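Local coordinates for protein 2-polyprenyl-6-methoxyphenol hydroxylase-like FAD-dependent oxidoreductase (Streptomyces sp. NRRL 11266, PDB 6UI5) that binds flavin-adenine dinucleotide and is probably an FAD-dependent oxidoreductase of the aromatic-ring hydroxylase type, at residues E126-G132 / K276-F280; G179-A185 / A258-Y264. One frame throughout, in Å; residues are numbered along the deposited sequence.

How the contacts relate
Both contacts lie in the FAD-binding part of the chain but at well-separated places, with centres about 40 Å apart and nearest atoms about 23 Å apart. Contact 1 joins the loop 126-132 to the turn that leads into strand 279-281, the outermost strand of the parallel Rossmann-type sheet; there the side chain of Val-279 is still about 12 Å from FAD. Contact 2 pairs two strands of the antiparallel sheet and touches the cofactor itself, through Val-181 and Tyr-264 at the flavin methyl C7M. Along the chain contact 2 is nested within the loop that contact 1 closes, and strand 279-281 is the next strand after 257-271.

Contact 1. Residues E126-G132 / K276-F280; sequences EAADGSG and KGRVF
A small loop-to-turn contact, in which Arg-278 reaches past Glu-126 to Gly-130, joins the loop between strands 120-126 and 133-138 to the entry of edge strand 279-281. The Arg-278 side chain bends at chi2 (-106°), and its NE donates a weak hydrogen bond to Gly-130 O (3.1 Å, 133° at the hydrogen). Ser-131 O lies over one face of the guanidinium, 3.6 Å from Arg-278 NH2. Arg-278 NH1 is hydrogen-bonded to Arg-149 O, and Tyr-150 adds a cation-pi contact. A long, multiply donating arginine suits this bridging place. Glu-126 crosses it at about a right angle, its OE1 lying 3.5 Å from Arg-278 CG. The carboxylate therefore rests beside the aliphatic stem; Glu-126 OE1 is 4.9 Å from Arg-278 NE, so the charged atoms do not touch, although the opposite charges may still attract weakly. Glycine suits both places where the backbone bends: Gly-277 has positive phi, and at Gly-130 (phi 99°) a side chain would strike the preceding carbonyl. Backbone hydrogen bonds of Arg-278 and Phe-280 with Leu-151, and of Phe-280 with Gly-153, continue the parallel pairing with strand 150-153, as expected at the margin of a Rossmann-type FAD-binding domain.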
# COMPACT_ATOMS: atom_id res chain seq x y z
N GLU A 126 37.80 16.37 -13.78
CA GLU A 126 37.41 16.28 -15.17
C GLU A 126 38.18 17.31 -15.98
O GLU A 126 38.19 18.49 -15.64
CB GLU A 126 35.90 16.50 -15.31
CG GLU A 126 35.38 16.49 -16.74
CD GLU A 126 34.47 15.30 -17.02
OE1 GLU A 126 34.22 15.00 -18.21
OE2 GLU A 126 34.01 14.66 -16.04
N ALA A 127 38.82 16.85 -17.06
CA ALA A 127 39.50 17.76 -17.98
C ALA A 127 38.53 18.79 -18.56
O ALA A 127 37.34 18.52 -18.76
CB ALA A 127 40.18 16.96 -19.10
N ALA A 128 39.06 19.99 -18.82
CA ALA A 128 38.23 21.09 -19.32
C ALA A 128 37.55 20.71 -20.63
O ALA A 128 36.35 20.94 -20.82
CB ALA A 128 39.07 22.35 -19.50
N ASP A 129 38.31 20.13 -21.56
CA ASP A 129 37.71 19.63 -22.80
C ASP A 129 36.73 18.50 -22.53
O ASP A 129 35.71 18.38 -23.21
CB ASP A 129 38.81 19.18 -23.76
CG ASP A 129 39.92 18.43 -23.06
OD1 ASP A 129 40.15 18.70 -21.86
OD2 ASP A 129 40.58 17.58 -23.70
N GLY A 130 37.01 17.67 -21.53
CA GLY A 130 36.18 16.53 -21.20
C GLY A 130 36.69 15.21 -21.74
O GLY A 130 36.01 14.19 -21.60
N SER A 131 37.87 15.20 -22.35
CA SER A 131 38.41 14.03 -23.03
C SER A 131 38.81 12.91 -22.07
O SER A 131 39.12 11.80 -22.53
CB SER A 131 39.60 14.46 -23.88
OG SER A 131 40.44 15.37 -23.16
N GLY A 132 38.82 13.17 -20.77
CA GLY A 132 39.26 12.17 -19.82
C GLY A 132 39.13 12.71 -18.41
O GLY A 132 38.77 13.88 -18.20
N LYS A 276 27.66 11.65 -13.85
CA LYS A 276 27.97 13.03 -14.15
C LYS A 276 29.11 13.05 -15.17
O LYS A 276 30.23 13.43 -14.86
CB LYS A 276 28.32 13.83 -12.89
CG LYS A 276 28.62 15.31 -13.17
CD LYS A 276 28.63 16.22 -11.91
CE LYS A 276 27.45 15.92 -10.98
NZ LYS A 276 26.05 16.35 -11.36
N GLY A 277 28.82 12.61 -16.40
CA GLY A 277 29.75 12.67 -17.51
C GLY A 277 31.16 12.21 -17.21
O GLY A 277 31.96 12.97 -16.66
N ARG A 278 31.48 10.97 -17.57
CA ARG A 278 32.77 10.32 -17.30
C ARG A 278 32.88 9.82 -15.86
O ARG A 278 33.74 8.98 -15.58
CB ARG A 278 33.95 11.22 -17.62
CG ARG A 278 34.05 11.64 -19.05
CD ARG A 278 35.17 10.89 -19.74
NE ARG A 278 35.26 11.25 -21.15
CZ ARG A 278 35.72 10.45 -22.10
NH1 ARG A 278 36.14 9.23 -21.82
NH2 ARG A 278 35.75 10.89 -23.35
N VAL A 279 32.02 10.29 -14.96
CA VAL A 279 31.99 9.80 -13.58
C VAL A 279 30.63 9.15 -13.32
O VAL A 279 29.59 9.82 -13.36
CB VAL A 279 32.27 10.91 -12.56
CG1 VAL A 279 32.32 10.32 -11.18
CG2 VAL A 279 33.59 11.59 -12.89
N PHE A 280 30.64 7.85 -13.06
CA PHE A 280 29.45 7.11 -12.65
C PHE A 280 29.60 6.69 -11.21
O PHE A 280 30.67 6.81 -10.60
CB PHE A 280 29.21 5.87 -13.53
CG PHE A 280 29.10 6.18 -14.98
CD1 PHE A 280 30.22 6.46 -15.74
CD2 PHE A 280 27.88 6.21 -15.59
CE1 PHE A 280 30.12 6.74 -17.08
CE2 PHE A 280 27.77 6.49 -16.95
CZ PHE A 280 28.89 6.75 -17.69

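Contact 2. Residues G179-A185 / A258-Y264; sequences GIVGDVA and AHWLQHY. With FAD (flavin-adenine dinucleotide), chain C.
An antiparallel strand pair, 179-185 with 260-264, forms part of the sheet that flanks the flavin, and Val-181 and Tyr-264 bring it to the cofactor. Gly-179 and Tyr-264 exchange two backbone hydrogen bonds, as do Val-181 and Gln-262, and Asp-183 N donates to Trp-260 O. A beta bulge follows, where Asp-183 O accepts from His-259 N. Glycine is needed at two places. Gly-179 N lies over one face of the Tyr-264 ring, leaving no room for a side chain, while FAD C7M sits over the opposite face, 3.5 Å from Tyr-264 CD2. With chi1 at 80°, Tyr-264 CG stands between its backbone N and carbonyl carbon, which lays the ring across Gly-179; its OH is held by Ser-221 O. Val-181 CG1 also approaches FAD C7M, at 3.5 Å, a branched apolar side chain suited to a methyl group. At Gly-182 a CB would run into Trp-260 O and Leu-261 CD2; its bare CA makes a CH-pi contact 3.5 Å from the centroid of the six-membered Trp-260 ring, only 6° off its normal. On the other side of the sheet, Ile-180 CD1 packs 3.6 Å from Leu-261 CD1, and Leu-261 CD2 lies 3.9 Å from Val-184 CG1; Leu-241 of helix 238-249 touches all three. Asp-183 has its salt bridge with Arg-218. The chemistry is consistent with an apolar seat for the methyl-bearing end of the flavin, its tyrosine probably held in rotation by Gly-179 and the hydroxyl bond.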
# COMPACT_ATOMS: atom_id res chain seq x y z
N GLY A 179 22.37 -1.04 15.12
CA GLY A 179 22.67 -2.32 15.71
C GLY A 179 24.14 -2.63 15.65
O GLY A 179 24.97 -1.74 15.46
N ILE A 180 24.46 -3.90 15.84
CA ILE A 180 25.80 -4.38 15.53
C ILE A 180 25.64 -5.70 14.80
O ILE A 180 24.58 -6.33 14.80
CB ILE A 180 26.73 -4.53 16.77
CG1 ILE A 180 26.33 -5.72 17.62
CG2 ILE A 180 26.80 -3.23 17.59
CD1 ILE A 180 27.26 -6.88 17.46
N VAL A 181 26.74 -6.11 14.16
CA VAL A 181 26.77 -7.29 13.30
C VAL A 181 28.20 -7.79 13.31
O VAL A 181 29.12 -7.07 13.68
CB VAL A 181 26.29 -6.94 11.86
CG1 VAL A 181 27.25 -5.95 11.22
CG2 VAL A 181 26.14 -8.19 10.99
N GLY A 182 28.38 -9.05 12.93
CA GLY A 182 29.69 -9.66 12.82
C GLY A 182 29.61 -11.10 13.28
O GLY A 182 28.52 -11.65 13.45
N ASP A 183 30.79 -11.70 13.49
CA ASP A 183 30.92 -13.10 13.90
C ASP A 183 31.63 -13.21 15.25
O ASP A 183 32.80 -12.85 15.38
CB ASP A 183 31.65 -13.92 12.85
CG ASP A 183 31.15 -13.63 11.42
OD1 ASP A 183 30.11 -14.22 11.04
OD2 ASP A 183 31.80 -12.86 10.67
N VAL A 184 30.92 -13.72 16.23
CA VAL A 184 31.51 -14.12 17.50
C VAL A 184 31.98 -15.57 17.38
O VAL A 184 31.39 -16.37 16.66
CB VAL A 184 30.52 -13.96 18.67
CG1 VAL A 184 29.98 -12.54 18.71
CG2 VAL A 184 29.39 -14.99 18.55
N ALA A 185 33.06 -15.90 18.08
CA ALA A 185 33.28 -17.30 18.40
C ALA A 185 32.59 -17.62 19.71
O ALA A 185 32.55 -16.80 20.63
CB ALA A 185 34.76 -17.65 18.49
N ALA A 258 35.59 -12.43 19.76
CA ALA A 258 34.98 -11.71 18.65
C ALA A 258 35.97 -11.59 17.50
O ALA A 258 37.05 -11.00 17.67
CB ALA A 258 34.49 -10.33 19.09
N HIS A 259 35.62 -12.16 16.34
CA HIS A 259 36.50 -12.05 15.18
C HIS A 259 36.40 -10.66 14.57
O HIS A 259 37.42 -10.04 14.21
CB HIS A 259 36.14 -13.11 14.14
CG HIS A 259 36.04 -14.49 14.71
ND1 HIS A 259 37.14 -15.25 15.02
CD2 HIS A 259 34.96 -15.24 15.04
CE1 HIS A 259 36.75 -16.41 15.51
NE2 HIS A 259 35.43 -16.43 15.54
N TRP A 260 35.18 -10.15 14.44
CA TRP A 260 34.90 -8.81 13.96
C TRP A 260 33.44 -8.52 14.29
O TRP A 260 32.57 -9.34 14.01
CB TRP A 260 35.18 -8.67 12.45
CG TRP A 260 34.21 -9.41 11.55
CD1 TRP A 260 34.30 -10.72 11.17
CD2 TRP A 260 33.01 -8.89 10.94
NE1 TRP A 260 33.23 -11.04 10.36
CE2 TRP A 260 32.43 -9.95 10.20
CE3 TRP A 260 32.37 -7.64 10.94
CZ2 TRP A 260 31.23 -9.80 9.47
CZ3 TRP A 260 31.16 -7.49 10.20
CH2 TRP A 260 30.61 -8.57 9.49
N LEU A 261 33.18 -7.37 14.90
CA LEU A 261 31.84 -6.87 15.07
C LEU A 261 31.87 -5.38 14.74
O LEU A 261 32.94 -4.77 14.67
CB LEU A 261 31.30 -7.14 16.48
CG LEU A 261 31.22 -8.54 17.09
CD1 LEU A 261 30.41 -8.42 18.41
CD2 LEU A 261 30.63 -9.62 16.14
N GLN A 262 30.70 -4.81 14.44
CA GLN A 262 30.64 -3.43 13.96
C GLN A 262 29.37 -2.76 14.43
O GLN A 262 28.28 -3.33 14.28
CB GLN A 262 30.70 -3.36 12.42
CG GLN A 262 31.92 -3.97 11.74
CD GLN A 262 32.77 -2.96 11.01
OE1 GLN A 262 33.15 -1.92 11.57
NE2 GLN A 262 33.09 -3.27 9.74
N HIS A 263 29.48 -1.53 14.94
CA HIS A 263 28.33 -0.64 15.02
C HIS A 263 27.86 -0.27 13.61
O HIS A 263 28.68 -0.04 12.71
CB HIS A 263 28.67 0.61 15.80
CG HIS A 263 29.00 0.33 17.23
ND1 HIS A 263 28.12 -0.33 18.06
CD2 HIS A 263 30.11 0.58 17.96
CE1 HIS A 263 28.69 -0.48 19.25
NE2 HIS A 263 29.89 0.07 19.21
N TYR A 264 26.55 -0.24 13.40
CA TYR A 264 25.99 0.27 12.15
C TYR A 264 24.76 1.13 12.46
O TYR A 264 24.01 0.84 13.39
CB TYR A 264 25.63 -0.87 11.18
CG TYR A 264 24.30 -1.54 11.49
CD1 TYR A 264 23.11 -1.03 11.00
CD2 TYR A 264 24.25 -2.68 12.28
CE1 TYR A 264 21.90 -1.62 11.30
CE2 TYR A 264 23.04 -3.30 12.57
CZ TYR A 264 21.87 -2.75 12.08
OH TYR A 264 20.64 -3.33 12.35
PA FAD C . 30.69 -1.69 -0.04
O1A FAD C . 30.31 -3.11 0.32
O2A FAD C . 30.45 -0.81 1.17
O5B FAD C . 32.21 -1.62 -0.69
C5B FAD C . 32.83 -0.37 -0.92
C4B FAD C . 34.38 -0.58 -0.95
O4B FAD C . 35.04 0.50 -1.31
C3B FAD C . 34.89 -0.91 0.47
O3B FAD C . 35.84 -1.88 0.37
C2B FAD C . 35.51 0.41 0.96
O2B FAD C . 36.43 0.10 2.08
C1B FAD C . 36.14 0.81 -0.12
N9A FAD C . 36.41 2.22 -0.22
C8A FAD C . 35.64 3.24 0.23
N7A FAD C . 36.22 4.40 -0.14
C5A FAD C . 37.34 4.10 -0.84
C6A FAD C . 38.31 4.88 -1.46
N6A FAD C . 38.61 6.29 -1.65
N1A FAD C . 39.34 4.32 -2.09
C2A FAD C . 39.44 2.97 -2.15
N3A FAD C . 38.49 2.20 -1.56
C4A FAD C . 37.45 2.76 -0.91
N1 FAD C . 23.42 -7.22 1.91
C2 FAD C . 22.51 -8.35 1.58
O2 FAD C . 22.34 -8.71 0.46
N3 FAD C . 21.80 -9.05 2.69
C4 FAD C . 22.01 -8.60 4.07
O4 FAD C . 21.47 -9.13 4.97
C4X FAD C . 22.94 -7.45 4.36
N5 FAD C . 23.10 -7.06 5.74
C5X FAD C . 24.00 -5.91 6.06
C6 FAD C . 24.14 -5.54 7.40
C7 FAD C . 24.98 -4.48 7.73
C7M FAD C . 24.94 -4.30 9.24
C8 FAD C . 25.69 -3.78 6.74
C8M FAD C . 26.59 -2.62 7.21
C9 FAD C . 25.54 -4.15 5.40
C9A FAD C . 24.69 -5.22 5.04
N10 FAD C . 24.51 -5.63 3.59
C10 FAD C . 23.64 -6.76 3.29
C1' FAD C . 25.28 -4.91 2.55
C2' FAD C . 24.53 -4.24 1.39
O2' FAD C . 24.18 -5.14 0.40
C3' FAD C . 25.45 -3.26 0.67
O3' FAD C . 24.65 -2.50 -0.18
C4' FAD C . 26.54 -3.90 -0.23
O4' FAD C . 27.42 -4.75 0.45
C5' FAD C . 27.34 -2.70 -0.73
O5' FAD C . 28.10 -3.03 -1.86
P FAD C . 29.14 -1.93 -2.53
O1P FAD C . 30.24 -2.68 -3.25
O2P FAD C . 28.47 -0.89 -3.40
O3P FAD C . 29.72 -1.08 -1.24